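Local coordinates for putative sugar binding protein (Bacteroides vulgatus ATCC 8482, PDB 3KEZ) that probably binds sugars at the outer membrane as a calcium-containing member of the SusD family of nutrient-binding proteins, at residues 15-18 / 22-25; 65-70 / 79-84; 116-121 / 190-195; 126-131 / 203-208; 210-215 / 348-353. All blocks are in the same frame, centred on the assembly; numbering follows the deposited sequence. Where two conformers were deposited one is given.

Contact 1 of 5, residues 15-18 / 22-25; sequences TSIN and DIEF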
# COMPACT_ATOMS: atom_id res chain seq x y z
N THR A 15 -11.47 -4.45 32.99
CA THR A 15 -10.95 -3.97 31.72
C THR A 15 -11.03 -5.08 30.65
O THR A 15 -11.44 -6.22 30.93
CB THR A 15 -9.47 -3.48 31.87
OG1 THR A 15 -8.63 -4.58 32.21
CG2 THR A 15 -9.36 -2.36 32.92
N SER A 16 -10.63 -4.74 29.43
CA SER A 16 -10.87 -5.63 28.29
C SER A 16 -9.78 -6.67 28.02
O SER A 16 -10.04 -7.61 27.28
CB SER A 16 -11.12 -4.80 27.05
OG SER A 16 -9.99 -4.05 26.74
N ILE A 17 -8.59 -6.53 28.59
CA ILE A 17 -7.53 -7.52 28.34
C ILE A 17 -7.16 -8.16 29.68
O ILE A 17 -6.69 -7.48 30.59
CB ILE A 17 -6.29 -6.88 27.66
CG1 ILE A 17 -6.70 -6.08 26.41
CG2 ILE A 17 -5.22 -7.93 27.32
CD1 ILE A 17 -7.10 -6.89 25.24
N ASN A 18 -7.44 -9.45 29.80
CA ASN A 18 -7.10 -10.24 30.95
C ASN A 18 -6.25 -11.47 30.61
O ASN A 18 -5.45 -11.90 31.42
CB ASN A 18 -8.39 -10.69 31.63
CG ASN A 18 -9.12 -9.54 32.29
OD1 ASN A 18 -10.32 -9.37 32.08
ND2 ASN A 18 -8.41 -8.76 33.09
N ASP A 22 -7.72 -12.54 24.61
CA ASP A 22 -8.26 -11.20 24.45
C ASP A 22 -7.44 -10.38 23.44
O ASP A 22 -7.99 -9.52 22.71
CB ASP A 22 -8.36 -10.46 25.79
CG ASP A 22 -9.30 -11.15 26.78
OD1 ASP A 22 -10.39 -11.62 26.36
OD2 ASP A 22 -8.93 -11.20 27.98
N ILE A 23 -6.12 -10.63 23.42
CA ILE A 23 -5.26 -9.98 22.46
C ILE A 23 -5.63 -10.49 21.09
O ILE A 23 -5.75 -9.71 20.16
CB ILE A 23 -3.76 -10.24 22.66
CG1 ILE A 23 -3.32 -9.81 24.07
CG2 ILE A 23 -2.97 -9.49 21.54
CD1 ILE A 23 -3.50 -8.35 24.32
N GLU A 24 -5.84 -11.81 20.97
CA GLU A 24 -6.18 -12.41 19.68
C GLU A 24 -7.52 -11.85 19.19
O GLU A 24 -7.68 -11.55 18.02
CB GLU A 24 -6.23 -13.94 19.78
CG GLU A 24 -6.22 -14.59 18.41
N PHE A 25 -8.46 -11.70 20.11
CA PHE A 25 -9.76 -11.10 19.81
C PHE A 25 -9.63 -9.67 19.33
O PHE A 25 -10.28 -9.25 18.37
CB PHE A 25 -10.64 -11.12 21.07
CG PHE A 25 -11.98 -10.47 20.86
CD1 PHE A 25 -13.02 -11.18 20.27
CD2 PHE A 25 -12.19 -9.16 21.24
CE1 PHE A 25 -14.25 -10.59 20.08
CE2 PHE A 25 -13.42 -8.55 21.02
CZ PHE A 25 -14.45 -9.28 20.45
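Asp-22, in the first turn of helix 20-34, reaches back to the chain just ahead of that helix and takes a hydrogen bond from the backbone of Asn-18. Asn-18 N lies 2.9 Å from Asp-22 OD2 and the bond is nearly straight (162°); the oxygen is met on its anti side, with the N-H somewhat out of the carboxylate plane. What sends the group this way is the first torsion of Asp-22: CG sits beside its own backbone N and anti to the carbonyl carbon (chi1 -62°), a rotation that aims the carboxylate at the backbone N-H groups ahead of the helix. OD2 also accepts from Val-19 N, and two bonds to one oxygen should limit the turning of the carboxylate. The CB of Asp-22 passes 3.6 Å from Ser-16 O, while the side chain of Ile-17 slides by in the opposite direction, its CD1 3.8 Å from Asp-22 CB.

The apolar half is closely packed: Ile-17 CG2 and Ile-23 CD1, 3.5 Å apart, are nearer than usual van der Waals contact, and the two side chains cross at about a right angle. Leu-102 touches both isoleucines, and Leu-94 of helix 80-96 lies on Ile-17. With Val-19 just before the helix and Asp-22 in its first turn, the carboxylate-to-Val-19 bond matches the backward-reaching half of an N-terminal capping box.

Contact 2 of 5, residues 65-70 / 79-84; sequences GNYYRF and SSHWSY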
# COMPACT_ATOMS: atom_id res chain seq x y z
N GLY A 65 -13.63 9.40 -8.76
CA GLY A 65 -13.65 10.63 -9.54
C GLY A 65 -13.05 11.81 -8.80
O GLY A 65 -12.13 12.44 -9.31
N ASN A 66 -13.53 12.06 -7.57
CA ASN A 66 -13.08 13.23 -6.79
C ASN A 66 -11.59 13.12 -6.37
O ASN A 66 -10.88 14.15 -6.27
CB ASN A 66 -13.94 13.45 -5.58
CG ASN A 66 -15.29 14.06 -5.93
OD1 ASN A 66 -15.47 14.77 -6.93
ND2 ASN A 66 -16.25 13.76 -5.09
N TYR A 67 -11.10 11.90 -6.17
CA TYR A 67 -9.65 11.69 -5.93
C TYR A 67 -8.82 11.99 -7.19
O TYR A 67 -7.84 12.73 -7.11
CB TYR A 67 -9.36 10.27 -5.46
CG TYR A 67 -10.10 9.94 -4.19
CD1 TYR A 67 -11.43 9.50 -4.22
CD2 TYR A 67 -9.49 10.13 -2.96
CE1 TYR A 67 -12.11 9.19 -3.01
CE2 TYR A 67 -10.16 9.83 -1.78
CZ TYR A 67 -11.45 9.37 -1.81
OH TYR A 67 -12.07 9.11 -0.61
N TYR A 68 -9.20 11.38 -8.32
CA TYR A 68 -8.53 11.61 -9.64
C TYR A 68 -8.52 13.10 -10.04
O TYR A 68 -7.51 13.62 -10.54
CB TYR A 68 -9.21 10.75 -10.74
CG TYR A 68 -8.92 11.17 -12.14
CD1 TYR A 68 -7.66 11.02 -12.68
CD2 TYR A 68 -9.91 11.71 -12.97
CE1 TYR A 68 -7.36 11.43 -13.98
CE2 TYR A 68 -9.64 12.11 -14.27
CZ TYR A 68 -8.36 11.99 -14.76
OH TYR A 68 -8.06 12.38 -16.06
N ARG A 69 -9.65 13.78 -9.82
CA ARG A 69 -9.80 15.16 -10.21
C ARG A 69 -9.26 16.16 -9.18
O ARG A 69 -9.29 17.39 -9.43
CB ARG A 69 -11.28 15.49 -10.50
CG ARG A 69 -11.82 14.83 -11.74
CD ARG A 69 -13.27 15.13 -12.05
NE ARG A 69 -13.54 16.57 -12.06
CZ ARG A 69 -14.50 17.20 -11.39
NH1 ARG A 69 -15.37 16.54 -10.63
NH2 ARG A 69 -14.62 18.52 -11.50
N PHE A 70 -8.77 15.66 -8.06
CA PHE A 70 -8.41 16.47 -6.91
C PHE A 70 -9.50 17.49 -6.61
O PHE A 70 -9.24 18.69 -6.54
CB PHE A 70 -7.07 17.17 -7.16
CG PHE A 70 -5.97 16.24 -7.37
CD1 PHE A 70 -5.32 15.65 -6.29
CD2 PHE A 70 -5.57 15.89 -8.66
CE1 PHE A 70 -4.29 14.78 -6.49
CE2 PHE A 70 -4.55 15.00 -8.86
CZ PHE A 70 -3.90 14.46 -7.77
N SER A 79 -13.71 11.43 5.35
CA SER A 79 -13.23 11.21 6.71
C SER A 79 -12.78 9.79 7.04
O SER A 79 -12.19 9.59 8.08
CB SER A 79 -14.28 11.63 7.74
OG SER A 79 -15.43 10.82 7.62
N SER A 80 -13.05 8.82 6.16
CA SER A 80 -12.81 7.40 6.42
C SER A 80 -11.34 7.04 6.62
O SER A 80 -11.03 6.22 7.45
CB SER A 80 -13.35 6.56 5.26
OG SER A 80 -13.02 7.18 3.99
N HIS A 81 -10.46 7.64 5.83
CA HIS A 81 -9.04 7.35 5.93
C HIS A 81 -8.62 7.66 7.35
O HIS A 81 -8.00 6.85 8.00
CB HIS A 81 -8.21 8.18 4.96
CG HIS A 81 -8.74 8.21 3.55
ND1 HIS A 81 -9.85 8.96 3.18
CD2 HIS A 81 -8.28 7.62 2.42
CE1 HIS A 81 -10.05 8.80 1.88
NE2 HIS A 81 -9.11 8.00 1.40
N TRP A 82 -8.97 8.86 7.80
CA TRP A 82 -8.64 9.33 9.15
C TRP A 82 -9.21 8.43 10.27
O TRP A 82 -8.46 7.89 11.13
CB TRP A 82 -9.15 10.78 9.25
CG TRP A 82 -8.76 11.50 10.48
CD1 TRP A 82 -9.45 11.55 11.64
CD2 TRP A 82 -7.58 12.31 10.67
NE1 TRP A 82 -8.78 12.34 12.56
CE2 TRP A 82 -7.63 12.81 11.98
CE3 TRP A 82 -6.48 12.62 9.86
CZ2 TRP A 82 -6.62 13.64 12.51
CZ3 TRP A 82 -5.49 13.46 10.38
CH2 TRP A 82 -5.57 13.95 11.69
N SER A 83 -10.54 8.24 10.22
CA SER A 83 -11.27 7.50 11.25
C SER A 83 -10.87 6.03 11.33
O SER A 83 -10.63 5.53 12.41
CB SER A 83 -12.81 7.65 11.13
OG SER A 83 -13.28 7.66 9.79
N TYR A 84 -10.74 5.37 10.17
CA TYR A 84 -10.40 3.97 10.14
C TYR A 84 -8.96 3.72 10.64
O TYR A 84 -8.73 2.85 11.48
CB TYR A 84 -10.61 3.37 8.74
CG TYR A 84 -12.01 2.87 8.52
CD1 TYR A 84 -13.05 3.75 8.37
CD2 TYR A 84 -12.29 1.48 8.50
CE1 TYR A 84 -14.35 3.31 8.21
CE2 TYR A 84 -13.61 1.02 8.34
CZ TYR A 84 -14.63 1.95 8.17
OH TYR A 84 -15.95 1.56 8.01
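Tyr-67 and His-81 point their rings at each other from two helix ends: Tyr-67 from the short helix 65-68, which closes in a Schellman motif, and His-81 from the first turn of helix 80-96.

No hydrogen bond crosses between the two segments. Within the first, Arg-69 N closes the last helical turn on Gly-65 O; Phe-70, at positive phi in the Schellman motif, gives its N to Tyr-67 O, and its ring places a face over that same oxygen. Within the second, Ser-83 N bonds to Ser-79 O at 3.0 Å.

The aromatic contact is rim to rim, with neither ring over the face of the other. Centroids stand 5.9 Å apart and the planes are at 57°. The side chains come from opposite directions, and both rings are buried where they meet. Further apolar and aromatic neighbours fill in around them: Phe-72 makes an edge-to-face pair with Tyr-67, and helix 43-50 touches both rings, Tyr-47 and Val-50 on Tyr-67, Leu-44 on His-81. The closest approach, 3.2 Å, is between Tyr-67 OH and His-81 CE1, the hydroxyl arriving at the edge of the imidazole near its plane.

Contact 3 of 5, residues 116-121 / 190-195; sequences KGQALA and KGKVNR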
# COMPACT_ATOMS: atom_id res chain seq x y z
N LYS A 116 2.20 -9.44 19.72
CA LYS A 116 2.69 -8.09 19.96
C LYS A 116 3.31 -7.51 18.69
O LYS A 116 3.11 -6.34 18.37
CB LYS A 116 3.71 -8.11 21.10
CG LYS A 116 4.39 -6.77 21.44
CD LYS A 116 5.42 -6.95 22.61
CE LYS A 116 6.25 -5.67 22.81
NZ LYS A 116 7.17 -5.75 23.97
N GLY A 117 4.09 -8.32 17.97
CA GLY A 117 4.65 -7.89 16.68
C GLY A 117 3.61 -7.50 15.65
O GLY A 117 3.78 -6.54 14.89
N GLN A 118 2.53 -8.25 15.60
CA GLN A 118 1.45 -7.89 14.67
C GLN A 118 0.88 -6.49 14.98
O GLN A 118 0.73 -5.68 14.08
CB GLN A 118 0.34 -8.96 14.67
CG GLN A 118 0.76 -10.31 14.10
CD GLN A 118 -0.42 -11.26 14.05
OE1 GLN A 118 -1.51 -10.85 13.67
NE2 GLN A 118 -0.22 -12.51 14.43
N ALA A 119 0.65 -6.22 16.26
CA ALA A 119 0.13 -4.93 16.71
C ALA A 119 1.08 -3.77 16.39
O ALA A 119 0.63 -2.70 15.94
CB ALA A 119 -0.15 -4.98 18.20
N LEU A 120 2.38 -3.99 16.61
CA LEU A 120 3.41 -3.02 16.26
C LEU A 120 3.49 -2.76 14.74
O LEU A 120 3.52 -1.61 14.33
CB LEU A 120 4.78 -3.48 16.77
CG LEU A 120 4.99 -3.28 18.28
CD1 LEU A 120 6.17 -4.08 18.80
CD2 LEU A 120 5.16 -1.78 18.56
N ALA A 121 3.53 -3.82 13.93
CA ALA A 121 3.57 -3.66 12.49
C ALA A 121 2.36 -2.91 11.94
O ALA A 121 2.49 -2.00 11.13
CB ALA A 121 3.74 -5.04 11.80
N LYS A 190 -1.96 -16.72 7.12
CA LYS A 190 -2.93 -16.36 6.10
C LYS A 190 -3.77 -15.20 6.56
O LYS A 190 -4.45 -15.30 7.59
CB LYS A 190 -3.86 -17.56 5.88
CG LYS A 190 -4.96 -17.37 4.90
CD LYS A 190 -4.43 -17.31 3.51
CE LYS A 190 -5.58 -17.35 2.51
NZ LYS A 190 -5.01 -17.40 1.14
N GLY A 191 -3.76 -14.11 5.80
CA GLY A 191 -4.56 -12.95 6.19
C GLY A 191 -4.00 -12.17 7.37
O GLY A 191 -4.66 -11.25 7.86
N LYS A 192 -2.78 -12.50 7.80
CA LYS A 192 -2.15 -11.76 8.92
C LYS A 192 -0.75 -11.25 8.54
O LYS A 192 -0.12 -11.79 7.62
CB LYS A 192 -2.10 -12.64 10.17
CG LYS A 192 -3.51 -13.05 10.64
CD LYS A 192 -3.50 -13.79 11.97
CE LYS A 192 -4.90 -14.27 12.33
NZ LYS A 192 -5.91 -13.30 11.85
N VAL A 193 -0.26 -10.23 9.25
CA VAL A 193 1.12 -9.73 9.03
C VAL A 193 2.12 -10.66 9.64
O VAL A 193 1.93 -11.13 10.77
CB VAL A 193 1.29 -8.31 9.61
CG1 VAL A 193 2.71 -7.84 9.46
CG2 VAL A 193 0.33 -7.43 8.91
N ASN A 194 3.18 -10.96 8.87
CA ASN A 194 4.32 -11.75 9.39
C ASN A 194 5.66 -11.02 9.24
O ASN A 194 5.70 -9.86 8.83
CB ASN A 194 4.33 -13.20 8.85
CG ASN A 194 4.86 -13.31 7.48
OD1 ASN A 194 5.34 -12.34 6.94
ND2 ASN A 194 4.80 -14.53 6.89
N ARG A 195 6.76 -11.66 9.66
CA ARG A 195 8.04 -10.95 9.68
C ARG A 195 8.42 -10.35 8.31
O ARG A 195 8.88 -9.19 8.20
CB ARG A 195 9.16 -11.84 10.19
CG ARG A 195 10.45 -11.08 10.45
CD ARG A 195 11.54 -12.01 10.99
NE ARG A 195 11.05 -12.75 12.14
CZ ARG A 195 11.53 -13.92 12.55
NH1 ARG A 195 12.53 -14.51 11.91
NH2 ARG A 195 10.98 -14.52 13.61
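Gln-118 leaves helix 109-134 with CG beside its backbone N (chi1 -67°) and runs on extended (chi2 -176°), which carries its amide across the chain of Lys-192 and past the Val-193 carbonyl. On the way CG passes 3.6 Å from Val-193 O. At the far end OE1 lies 3.9 Å from Lys-192 CD, a loose brush against the aliphatic chain. One turn along the helix, Ala-121 points its CB at Val-193 and meets CG1 at 3.8 Å; that methyl is the valine branch anti to the backbone N (chi1 177°).

No hydrogen bond joins the two segments directly. Tyr-31 of helix 20-34 does it instead: its hydroxyl bonds both Gln-118 OE1 and Val-193 N, while Gln-118 NE2 goes to Asp-114, so both ends of the buried amide are used. A leucine at Gln-118 would probably leave the Tyr-31 hydroxyl without its acceptor and the Asp-114 carboxylate without its amide donor.

Beyond Val-193 the loop turns straight into helix 195-209. Asn-194 faces away from helix 109-134 and uses OD1 to hold Ala-197 N. The arrangement is that of an N-capped helix start laid against the flank of a long helix, in the mainly helical framework of a SusD-family protein.

Contact 4 of 5, residues 126-131 / 203-208; sequences ALFDLT and SRVYLY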
# COMPACT_ATOMS: atom_id res chain seq x y z
N ALA A 126 -0.34 1.80 9.80
CA ALA A 126 -1.48 2.74 9.84
C ALA A 126 -0.98 4.18 9.97
O ALA A 126 -1.51 5.09 9.30
CB ALA A 126 -2.44 2.38 10.98
N LEU A 127 0.04 4.41 10.82
CA LEU A 127 0.57 5.76 10.98
C LEU A 127 1.31 6.18 9.69
O LEU A 127 1.22 7.33 9.28
CB LEU A 127 1.47 5.91 12.21
CG LEU A 127 2.12 7.29 12.51
CD1 LEU A 127 1.05 8.36 12.58
CD2 LEU A 127 2.93 7.20 13.82
N PHE A 128 1.98 5.24 9.01
CA PHE A 128 2.61 5.54 7.71
C PHE A 128 1.56 6.01 6.69
O PHE A 128 1.75 7.02 6.01
CB PHE A 128 3.41 4.34 7.20
CG PHE A 128 4.06 4.55 5.85
CD1 PHE A 128 5.01 5.53 5.66
CD2 PHE A 128 3.76 3.71 4.77
CE1 PHE A 128 5.66 5.67 4.42
CE2 PHE A 128 4.37 3.87 3.56
CZ PHE A 128 5.34 4.81 3.38
N ASP A 129 0.43 5.30 6.62
CA ASP A 129 -0.62 5.71 5.70
C ASP A 129 -1.18 7.08 6.06
O ASP A 129 -1.39 7.92 5.18
CB ASP A 129 -1.72 4.64 5.57
CG ASP A 129 -1.42 3.63 4.49
OD1 ASP A 129 -1.03 4.09 3.41
OD2 ASP A 129 -1.55 2.39 4.72
N LEU A 130 -1.42 7.35 7.34
CA LEU A 130 -1.91 8.67 7.72
C LEU A 130 -0.86 9.72 7.30
O LEU A 130 -1.21 10.77 6.80
CB LEU A 130 -2.21 8.78 9.23
CG LEU A 130 -3.51 8.17 9.78
CD1 LEU A 130 -3.41 8.03 11.30
CD2 LEU A 130 -4.70 9.02 9.43
N THR A 131 0.41 9.43 7.50
CA THR A 131 1.45 10.43 7.27
C THR A 131 1.61 10.73 5.79
O THR A 131 1.74 11.87 5.40
CB THR A 131 2.77 9.95 7.92
OG1 THR A 131 2.56 9.78 9.33
CG2 THR A 131 3.91 10.97 7.69
N SER A 203 11.23 -1.56 4.60
CA SER A 203 12.10 -1.16 3.49
C SER A 203 11.52 -0.05 2.65
O SER A 203 12.22 0.86 2.24
CB SER A 203 12.53 -2.38 2.60
OG SER A 203 11.53 -2.78 1.67
N ARG A 204 10.22 -0.10 2.41
CA ARG A 204 9.54 0.99 1.72
C ARG A 204 9.63 2.27 2.52
O ARG A 204 9.93 3.35 1.98
CB ARG A 204 8.05 0.61 1.45
CG ARG A 204 7.35 1.63 0.53
CD ARG A 204 5.86 1.57 0.66
NE ARG A 204 5.33 0.25 0.41
CZ ARG A 204 4.09 -0.12 0.72
NH1 ARG A 204 3.26 0.72 1.30
NH2 ARG A 204 3.66 -1.34 0.47
N VAL A 205 9.37 2.17 3.82
CA VAL A 205 9.36 3.36 4.67
C VAL A 205 10.76 3.99 4.65
O VAL A 205 10.88 5.19 4.46
CB VAL A 205 8.91 3.06 6.09
CG1 VAL A 205 9.07 4.34 6.98
CG2 VAL A 205 7.44 2.57 6.12
N TYR A 206 11.81 3.18 4.75
CA TYR A 206 13.17 3.71 4.61
C TYR A 206 13.44 4.40 3.28
O TYR A 206 14.19 5.40 3.23
CB TYR A 206 14.20 2.60 4.87
CG TYR A 206 14.39 2.18 6.35
CD1 TYR A 206 14.65 3.12 7.34
CD2 TYR A 206 14.48 0.83 6.69
CE1 TYR A 206 14.89 2.75 8.64
CE2 TYR A 206 14.76 0.44 8.03
CZ TYR A 206 14.97 1.41 8.97
OH TYR A 206 15.24 1.08 10.23
N LEU A 207 12.89 3.88 2.17
CA LEU A 207 13.09 4.55 0.86
C LEU A 207 12.47 5.91 0.89
O LEU A 207 13.07 6.91 0.45
CB LEU A 207 12.46 3.73 -0.30
CG LEU A 207 13.08 2.40 -0.65
CD1 LEU A 207 12.27 1.62 -1.67
CD2 LEU A 207 14.50 2.68 -1.13
N TYR A 208 11.25 6.00 1.40
CA TYR A 208 10.55 7.33 1.48
C TYR A 208 11.31 8.35 2.29
O TYR A 208 11.24 9.54 2.01
CB TYR A 208 9.16 7.21 2.14
CG TYR A 208 8.02 6.73 1.28
CD1 TYR A 208 8.11 5.57 0.56
CD2 TYR A 208 6.84 7.44 1.20
CE1 TYR A 208 7.07 5.12 -0.20
CE2 TYR A 208 5.77 6.99 0.43
CZ TYR A 208 5.89 5.82 -0.24
OH TYR A 208 4.83 5.32 -0.99
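Phe-128 fills the gap between two long helices of the SusD fold, 109-134 and 195-209, reaching Val-205 and Tyr-208 on the second. The short segments run roughly parallel at 32°, with axes 12.0 Å apart at closest approach, a wide spacing that the ring spans.

Its CG stands anti to the backbone N (chi1 178°), throwing the ring out toward the neighbouring helix. There it makes two different contacts. Val-205 lays CG2 over one face, a CH-pi contact in which the methyl comes head-on from the opposite helix. Tyr-208 receives the edge: Phe-128 CZ sits 3.7 Å from Tyr-208 CE2, over the middle of the tyrosine face, in a T-shaped pair with centroids 4.9 Å apart. Arg-204 crosses Phe-128 at about a right angle, its CD 4.0 Å from Phe-128 CE2 and its charge directed to Glu-339; the Tyr-208 hydroxyl bonds Arg-132.

Replacing Phe-128 by an alanine would probably open a gap between the helices, leaving the Val-205 methyl and the Tyr-208 face without their aromatic partner. Tyr-170 of helix 166-183 touches both Phe-128 and Tyr-208. The CH-pi contact is well centred: Val-205 CG2 is 3.8 Å from the centroid of the Phe-128 ring, 8° off its normal.

Contact 5 of 5, residues 210-215 / 348-353; sequences GEYNEA and AVQTGD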
# COMPACT_ATOMS: atom_id res chain seq x y z
N GLY A 210 14.60 8.32 2.49
CA GLY A 210 15.96 8.46 1.96
C GLY A 210 17.03 7.72 2.73
O GLY A 210 18.20 8.05 2.60
N GLU A 211 16.63 6.74 3.54
CA GLU A 211 17.60 5.91 4.29
C GLU A 211 17.91 4.63 3.49
O GLU A 211 17.45 3.55 3.83
CB GLU A 211 17.06 5.60 5.70
CG GLU A 211 16.93 6.93 6.48
CD GLU A 211 17.06 6.83 7.98
OE1 GLU A 211 16.58 5.86 8.61
OE2 GLU A 211 17.64 7.78 8.55
N TYR A 212 18.69 4.81 2.43
CA TYR A 212 18.87 3.76 1.43
C TYR A 212 19.62 2.56 1.90
O TYR A 212 19.26 1.45 1.50
CB TYR A 212 19.50 4.33 0.18
CG TYR A 212 18.60 5.34 -0.42
CD1 TYR A 212 17.36 4.96 -0.95
CD2 TYR A 212 18.93 6.68 -0.43
CE1 TYR A 212 16.52 5.88 -1.47
CE2 TYR A 212 18.08 7.62 -0.96
CZ TYR A 212 16.89 7.21 -1.48
OH TYR A 212 16.03 8.17 -1.96
N ASN A 213 20.65 2.75 2.72
CA ASN A 213 21.33 1.58 3.31
C ASN A 213 20.41 0.68 4.11
O ASN A 213 20.49 -0.55 4.02
CB ASN A 213 22.50 1.99 4.18
CG ASN A 213 23.54 2.77 3.43
OD1 ASN A 213 23.94 2.41 2.31
ND2 ASN A 213 24.02 3.83 4.06
N GLU A 214 19.58 1.30 4.94
CA GLU A 214 18.64 0.59 5.78
C GLU A 214 17.50 -0.00 4.90
O GLU A 214 17.06 -1.14 5.13
CB GLU A 214 18.07 1.56 6.83
CG GLU A 214 19.11 2.07 7.85
CD GLU A 214 19.93 3.31 7.41
OE1 GLU A 214 19.86 3.79 6.23
OE2 GLU A 214 20.71 3.80 8.26
N ALA A 215 17.03 0.75 3.91
CA ALA A 215 16.07 0.21 2.95
C ALA A 215 16.64 -1.10 2.32
O ALA A 215 15.95 -2.11 2.25
CB ALA A 215 15.76 1.17 1.87
N ALA A 348 19.72 -0.24 -4.00
CA ALA A 348 21.01 -0.55 -4.62
C ALA A 348 21.46 0.60 -5.54
O ALA A 348 22.63 1.04 -5.47
CB ALA A 348 20.94 -1.86 -5.40
N VAL A 349 20.55 1.09 -6.37
CA VAL A 349 20.86 2.20 -7.27
C VAL A 349 21.28 3.40 -6.45
O VAL A 349 22.33 4.02 -6.70
CB VAL A 349 19.65 2.60 -8.13
CG1 VAL A 349 19.90 4.01 -8.81
CG2 VAL A 349 19.40 1.51 -9.19
N GLN A 350 20.48 3.71 -5.43
CA GLN A 350 20.70 4.89 -4.63
C GLN A 350 21.95 4.81 -3.74
O GLN A 350 22.45 5.83 -3.33
CB GLN A 350 19.44 5.27 -3.85
CG GLN A 350 18.26 5.59 -4.71
CD GLN A 350 18.34 6.98 -5.35
OE1 GLN A 350 19.32 7.32 -5.98
NE2 GLN A 350 17.31 7.77 -5.19
N THR A 351 22.49 3.61 -3.52
CA THR A 351 23.76 3.45 -2.80
C THR A 351 24.95 3.14 -3.72
O THR A 351 26.04 2.88 -3.25
CB THR A 351 23.64 2.36 -1.73
OG1 THR A 351 23.21 1.14 -2.33
CG2 THR A 351 22.62 2.77 -0.64
N GLY A 352 24.72 3.17 -5.02
CA GLY A 352 25.80 3.06 -5.98
C GLY A 352 26.23 1.63 -6.24
O GLY A 352 27.37 1.40 -6.63
N ASP A 353 25.36 0.67 -5.98
CA ASP A 353 25.74 -0.76 -6.18
C ASP A 353 24.98 -1.24 -7.41
O ASP A 353 23.88 -1.77 -7.30
CB ASP A 353 25.42 -1.62 -4.96
CG ASP A 353 26.01 -3.03 -5.07
OD1 ASP A 353 26.35 -3.46 -6.19
OD2 ASP A 353 26.09 -3.72 -4.05
O HOH W 1 14.63 6.98 -4.14
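Tyr-212 lies with one ring face against Gln-350, so that an aromatic plate at the start of helix 212-229 meets the aliphatic part of a side chain at the end of helix 337-350. Gln-350 CB sits 3.5 Å from the Tyr-212 ring centroid and 11° off the normal, a close CH-pi contact. The opposite face of the same ring is met, nearer its rim, by the carbonyl carbon of Gly-210, so the tyrosine is sandwiched between its own turn and the other helix end.

From CB the glutamine bends at its second torsion (chi2 -76°) and follows the ring outward: CG comes to 3.7 Å from Tyr-212 CE1, and the amide ends near the hydroxyl with its plane turned 52° from the ring. A water ties the polar ends together, accepting from both Tyr-212 OH at 2.9 Å and Gln-350 NE2 at 3.0 Å.

At the CB end of Tyr-212, Thr-351 supplies a methyl. Its CG2 lies 3.6 Å from Tyr-212 CB and 3.3 Å from Asn-213 OD1, while its OG1 turns back to Ala-347 O. Helix 337-350 then finishes in a Schellman motif, Gly-352 at positive phi, before Asp-353 N-caps the next helix. Two tight interhelix turns set side by side in this way are consistent with the TPR-like helical hairpins of the SusD family.

Contact 1 comes first along the chain and contact 2 next, their centres about 32 Å apart, whereas contacts 3 and 4 interleave: both use helix 109-134, and their second segments lie just before and on helix 195-209. Their centres are about 16 Å apart, so one long helix is pinned to the same later region at two levels. Contact 2 touches contact 4 where Leu-130 packs on the backbone at His-81 and Trp-82, joining helix 80-96 to this core. Contact 4 also passes into contact 5 through the turn between helices 195-209 and 212-229. Contact 5, about 41 Å from contact 1, brings in helix 337-350, linking early and late parts of the chain into one helical body.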